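Local coordinates for lactoylglutathione lyase (PDB 4MTS), which belongs to the glyoxalase/bleomycin resistance/dioxygenase superfamily, forms a two-chain assembly and carries bound zinc and nickel ions, at residues A[58-61]-A[62-65]; A[86-89]-A[90-94]. All blocks are in the same frame, centred on the assembly; numbering follows the deposited sequence.

Two ways of ending a regular element are illustrated here, a beta turn after a strand and a Schellman motif after a helix. Contact 1 (58-61 with 62-65) comes first along the chain and closes strand 54-60 of the four-stranded sheet. Contact 2 (86-89 with 90-94) follows, beyond strand 72-79, and closes helix 82-91, which packs on the five-stranded sheet. Their centres lie 26 Å apart and their nearest atoms about 15 Å, so the two do not touch. Contact 1 thus ends the last strand of one βαβββ half, at the surface, and contact 2 the helix of the other, partly buried, as in the vicinal oxygen chelate fold.

Contact 1 of 2, residues A[58-61]-A[62-65]; sequences THNW and DRDG
His59 approaches Arg63 loosely, its NE2 lying 4.1 Å from Arg63 O, which sits obliquely to the imidazole ring. The ring gets there because CG is anti to the backbone N (chi1 172°). Asn60, the last residue of the strand, supplies the hydrogen bond and the side-chain packing. Its carbonyl O accepts the N-H of Arg63 at 3.1 Å, a fairly straight bond with the donor well above the carbonyl plane, and this closes a type I beta turn from Asn60 to Arg63. Over the same turn the aliphatic parts run together, Asn60 CB resting 3.7 Å from Arg63 CG, while Asn60 ND2 bonds Tyr66 OH. The Arg63 chain is bent at both chi2 and chi3, and Arg63 NH2 makes a hydrogen bond of 3.3 Å to Gly65 O, tilted from the guanidinium plane. Trp61 and Asp62 fill the two corner positions of the turn, and their side chains find partners elsewhere: Trp61 NE1 bonds Thr40 OG1, and Asp62 OD1 forms a salt bridge with Arg38. The turn thus hangs at the surface off the end of strand 54-60, which runs between strands 2-9 and 39-45, with Asn60 touching Phe39 of the latter.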
ATOM      1  N   THR A  58      -4.866  11.043   0.515  1.00 10.50           N
ATOM      2  CA  THR A  58      -5.575  11.905   1.471  0.50 10.09           C
ATOM      3  C   THR A  58      -4.836  13.233   1.612  1.00 12.84           C
ATOM      4  O   THR A  58      -3.605  13.249   1.695  1.00 11.52           O
ATOM      5  CB  THR A  58      -5.708  11.227   2.858  0.50 14.94           C
ATOM      6  OG1 THR A  58      -6.319   9.947   2.723  0.50 14.62           O
ATOM      7  CG2 THR A  58      -6.518  12.062   3.840  0.50 12.16           C
ATOM      8  N   HIS A  59      -5.582  14.335   1.647  1.00 12.58           N
ATOM      9  CA  HIS A  59      -4.977  15.642   1.827  1.00 14.00           C
ATOM     10  C   HIS A  59      -5.790  16.386   2.866  1.00 15.00           C
ATOM     11  O   HIS A  59      -6.981  16.586   2.666  1.00 12.38           O
ATOM     12  CB  HIS A  59      -4.937  16.414   0.477  1.00 16.82           C
ATOM     13  CG  HIS A  59      -4.505  17.829   0.632  1.00 21.42           C
ATOM     14  ND1 HIS A  59      -5.339  18.874   0.268  1.00 24.46           N
ATOM     15  CD2 HIS A  59      -3.379  18.339   1.188  1.00 24.16           C
ATOM     16  CE1 HIS A  59      -4.677  19.984   0.558  1.00 23.77           C
ATOM     17  NE2 HIS A  59      -3.511  19.722   1.134  1.00 23.99           N
ATOM     18  N   ASN A  60      -5.158  16.748   3.991  1.00 12.30           N
ATOM     19  CA  ASN A  60      -5.769  17.522   5.072  1.00 13.07           C
ATOM     20  C   ASN A  60      -5.503  18.965   4.659  1.00 16.05           C
ATOM     21  O   ASN A  60      -4.342  19.328   4.410  1.00 16.39           O
ATOM     22  CB  ASN A  60      -5.082  17.160   6.410  1.00 18.33           C
ATOM     23  CG  ASN A  60      -5.364  15.734   6.833  1.00 39.87           C
ATOM     24  OD1 ASN A  60      -6.509  15.377   7.159  1.00 34.12           O
ATOM     25  ND2 ASN A  60      -4.332  14.871   6.806  1.00 20.72           N
ATOM     26  N   TRP A  61      -6.573  19.764   4.469  1.00 13.83           N
ATOM     27  CA  TRP A  61      -6.475  21.124   3.957  1.00 12.97           C
ATOM     28  C   TRP A  61      -5.576  22.027   4.771  1.00 19.64           C
ATOM     29  O   TRP A  61      -4.998  22.966   4.213  1.00 21.54           O
ATOM     30  CB  TRP A  61      -7.870  21.772   3.849  1.00 12.13           C
ATOM     31  CG  TRP A  61      -8.833  21.009   2.995  1.00 12.04           C
ATOM     32  CD1 TRP A  61      -8.565  19.919   2.214  1.00 14.51           C
ATOM     33  CD2 TRP A  61     -10.194  21.347   2.754  1.00 11.80           C
ATOM     34  NE1 TRP A  61      -9.694  19.542   1.525  1.00 13.30           N
ATOM     35  CE2 TRP A  61     -10.712  20.390   1.847  1.00 14.29           C
ATOM     36  CE3 TRP A  61     -11.032  22.374   3.203  1.00 12.60           C
ATOM     37  CZ2 TRP A  61     -12.039  20.413   1.408  1.00 14.17           C
ATOM     38  CZ3 TRP A  61     -12.358  22.374   2.797  1.00 13.60           C
ATOM     39  CH2 TRP A  61     -12.838  21.421   1.885  1.00 14.18           C
ATOM     40  N   ASP A  62      -5.511  21.794   6.076  1.00 17.25           N
ATOM     41  CA  ASP A  62      -4.708  22.637   6.958  1.00 20.11           C
ATOM     42  C   ASP A  62      -3.300  22.116   7.277  1.00 29.25           C
ATOM     43  O   ASP A  62      -2.599  22.738   8.075  1.00 30.70           O
ATOM     44  CB  ASP A  62      -5.509  23.047   8.206  1.00 21.60           C
ATOM     45  CG  ASP A  62      -6.885  23.596   7.844  1.00 22.21           C
ATOM     46  OD1 ASP A  62      -7.894  22.981   8.249  1.00 21.30           O
ATOM     47  OD2 ASP A  62      -6.948  24.559   7.066  1.00 23.47           O
ATOM     48  N   ARG A  63      -2.886  20.989   6.655  1.00 26.73           N
ATOM     49  CA  ARG A  63      -1.529  20.403   6.790  1.00 27.17           C
ATOM     50  C   ARG A  63      -0.750  20.790   5.544  1.00 32.98           C
ATOM     51  O   ARG A  63      -1.335  20.849   4.463  1.00 32.68           O
ATOM     52  CB  ARG A  63      -1.572  18.858   6.881  1.00 25.46           C
ATOM     53  CG  ARG A  63      -2.046  18.283   8.219  1.00 33.51           C
ATOM     54  CD  ARG A  63      -1.058  18.440   9.364  1.00 38.75           C
ATOM     55  NE  ARG A  63       0.201  17.709   9.170  1.00 35.65           N
ATOM     56  CZ  ARG A  63       0.443  16.493   9.649  1.00 36.93           C
ATOM     57  NH1 ARG A  63      -0.502  15.828  10.303  1.00 26.68           N
ATOM     58  NH2 ARG A  63       1.622  15.927   9.463  1.00 24.23           N
ATOM     59  N   ASP A  64       0.553  21.039   5.676  1.00 32.52           N
ATOM     60  CA  ASP A  64       1.393  21.464   4.552  1.00 34.00           C
ATOM     61  C   ASP A  64       2.386  20.403   4.106  1.00 38.22           C
ATOM     62  O   ASP A  64       3.161  20.617   3.165  1.00 39.19           O
ATOM     63  CB  ASP A  64       2.155  22.756   4.920  1.00 37.57           C
ATOM     64  CG  ASP A  64       1.306  23.997   5.100  1.00 56.65           C
ATOM     65  OD1 ASP A  64       0.405  24.232   4.255  1.00 58.18           O
ATOM     66  OD2 ASP A  64       1.578  24.767   6.052  1.00 64.92           O
ATOM     67  N   GLY A  65       2.382  19.286   4.806  1.00 33.17           N
ATOM     68  CA  GLY A  65       3.290  18.190   4.537  1.00 31.35           C
ATOM     69  C   GLY A  65       3.310  17.189   5.669  1.00 30.68           C
ATOM     70  O   GLY A  65       2.687  17.378   6.720  1.00 29.28           O
TER

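Contact 2 of 2, residues A[86-89]-A[90-94]; sequences CARA and RALGY
Arg90 lies back along the helix over Cys86, and its course can be followed atom by atom. Arg90 CB sits 3.5 Å from Cys86 O, the same carbonyl that accepts the Arg90 backbone N-H at 2.9 Å. From there the off-staggered chi1 (-114°) and a bend at chi3 together bring Arg90 NH1 to 4.0 Å from Cys86 CB, with Cys86 O placed obliquely to the guanidinium. The charged end is held by Glu99 of strand 95-99, through a salt bridge from NH2.

Two residues further on, Arg88 and Leu92 run alongside each other in the same direction, Leu92 CD1 standing 4.0 Å from Arg88 CG. The Arg88 chain is extended from CG to NE and carries its guanidinium to Asp25 and to the carbonyl of Arg22. Ala89 CB meets Tyr94 CB at 4.2 Å. The Tyr94 ring has Leu92 O over one face, displaced from the ring centre, while Phe19 packs against it edge-to-face.

The backbone closes the helix here. Tyr94 N reaches back to Ala89 O at 2.8 Å, the outer bond of the closure. Inside it, Gly93 N bonds Arg90 O at 2.9 Å. Gly93 itself takes a positive phi of 86°. Together these make a Schellman motif, which ends helix 82-91 and turns the chain into strand 95-99.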
ATOM      1  N   CYS A  86       9.909   4.822 -17.348  1.00 18.77           N
ATOM      2  CA  CYS A  86      10.913   5.715 -16.764  1.00 18.18           C
ATOM      3  C   CYS A  86      11.114   6.955 -17.605  1.00 22.85           C
ATOM      4  O   CYS A  86      11.214   8.053 -17.064  1.00 21.50           O
ATOM      5  CB  CYS A  86      12.238   4.984 -16.573  1.00 18.14           C
ATOM      6  SG  CYS A  86      12.227   3.799 -15.210  1.00 21.43           S
ATOM      7  N   ALA A  87      11.286   6.757 -18.921  1.00 22.34           N
ATOM      8  CA  ALA A  87      11.537   7.826 -19.887  1.00 22.00           C
ATOM      9  C   ALA A  87      10.344   8.815 -19.905  1.00 24.49           C
ATOM     10  O   ALA A  87      10.566  10.022 -19.998  1.00 23.43           O
ATOM     11  CB  ALA A  87      11.762   7.219 -21.270  1.00 22.85           C
ATOM     12  N   ARG A  88       9.102   8.295 -19.747  1.00 22.15           N
ATOM     13  CA  ARG A  88       7.865   9.102 -19.677  1.00 21.30           C
ATOM     14  C   ARG A  88       7.914   9.966 -18.398  1.00 24.85           C
ATOM     15  O   ARG A  88       7.737  11.184 -18.476  1.00 23.74           O
ATOM     16  CB  ARG A  88       6.621   8.204 -19.722  1.00 23.49           C
ATOM     17  CG  ARG A  88       5.286   8.961 -19.765  1.00 28.49           C
ATOM     18  CD  ARG A  88       4.098   8.017 -19.713  1.00 39.10           C
ATOM     19  NE  ARG A  88       2.834   8.731 -19.514  1.00 47.27           N
ATOM     20  CZ  ARG A  88       1.840   8.779 -20.399  1.00 73.19           C
ATOM     21  NH1 ARG A  88       1.943   8.144 -21.561  1.00 65.27           N
ATOM     22  NH2 ARG A  88       0.732   9.457 -20.126  1.00 62.95           N
ATOM     23  N   ALA A  89       8.206   9.345 -17.231  1.00 21.54           N
ATOM     24  CA  ALA A  89       8.342  10.076 -15.959  1.00 20.57           C
ATOM     25  C   ALA A  89       9.390  11.166 -16.072  1.00 23.36           C
ATOM     26  O   ALA A  89       9.128  12.305 -15.698  1.00 19.83           O
ATOM     27  CB  ALA A  89       8.727   9.117 -14.833  1.00 21.29           C
ATOM     28  N   ARG A  90      10.587  10.820 -16.590  1.00 22.05           N
ATOM     29  CA  ARG A  90      11.684  11.780 -16.728  1.00 22.54           C
ATOM     30  C   ARG A  90      11.288  13.001 -17.587  1.00 25.96           C
ATOM     31  O   ARG A  90      11.524  14.143 -17.172  1.00 25.38           O
ATOM     32  CB  ARG A  90      12.931  11.087 -17.313  1.00 25.90           C
ATOM     33  CG  ARG A  90      14.091  11.029 -16.337  1.00 31.89           C
ATOM     34  CD  ARG A  90      15.346  10.462 -16.990  1.00 32.55           C
ATOM     35  NE  ARG A  90      16.006   9.498 -16.116  1.00 33.76           N
ATOM     36  CZ  ARG A  90      15.889   8.185 -16.254  1.00 38.46           C
ATOM     37  NH1 ARG A  90      15.184   7.676 -17.255  1.00 34.36           N
ATOM     38  NH2 ARG A  90      16.492   7.370 -15.405  1.00 32.34           N
ATOM     39  N   ALA A  91      10.632  12.738 -18.738  1.00 23.87           N
ATOM     40  CA  ALA A  91      10.201  13.740 -19.713  1.00 24.75           C
ATOM     41  C   ALA A  91       9.160  14.664 -19.089  1.00 29.07           C
ATOM     42  O   ALA A  91       9.145  15.854 -19.364  1.00 27.31           O
ATOM     43  CB  ALA A  91       9.657  13.049 -20.961  1.00 25.28           C
ATOM     44  N   LEU A  92       8.352  14.125 -18.177  1.00 26.61           N
ATOM     45  CA  LEU A  92       7.350  14.884 -17.439  1.00 26.87           C
ATOM     46  C   LEU A  92       7.957  15.614 -16.236  1.00 29.45           C
ATOM     47  O   LEU A  92       7.262  16.358 -15.552  1.00 29.80           O
ATOM     48  CB  LEU A  92       6.196  13.963 -17.004  1.00 26.96           C
ATOM     49  CG  LEU A  92       5.211  13.583 -18.080  1.00 31.96           C
ATOM     50  CD1 LEU A  92       4.471  12.325 -17.704  1.00 32.32           C
ATOM     51  CD2 LEU A  92       4.239  14.731 -18.358  1.00 33.20           C
ATOM     52  N   GLY A  93       9.247  15.415 -15.994  1.00 24.98           N
ATOM     53  CA  GLY A  93       9.929  16.074 -14.886  1.00 23.88           C
ATOM     54  C   GLY A  93       9.828  15.360 -13.553  1.00 25.50           C
ATOM     55  O   GLY A  93      10.107  15.958 -12.510  1.00 27.06           O
ATOM     56  N   TYR A  94       9.441  14.077 -13.555  1.00 19.20           N
ATOM     57  CA  TYR A  94       9.382  13.324 -12.288  1.00 17.95           C
ATOM     58  C   TYR A  94      10.678  12.546 -12.024  1.00 22.02           C
ATOM     59  O   TYR A  94      11.463  12.351 -12.940  1.00 19.28           O
ATOM     60  CB  TYR A  94       8.147  12.429 -12.237  1.00 17.96           C
ATOM     61  CG  TYR A  94       6.858  13.216 -12.297  1.00 16.93           C
ATOM     62  CD1 TYR A  94       6.480  14.054 -11.251  1.00 18.40           C
ATOM     63  CD2 TYR A  94       6.013  13.115 -13.391  1.00 18.22           C
ATOM     64  CE1 TYR A  94       5.293  14.783 -11.304  1.00 18.32           C
ATOM     65  CE2 TYR A  94       4.801  13.797 -13.436  1.00 18.76           C
ATOM     66  CZ  TYR A  94       4.455  14.649 -12.403  1.00 22.14           C
ATOM     67  OH  TYR A  94       3.282  15.357 -12.489  1.00 18.99           O
TER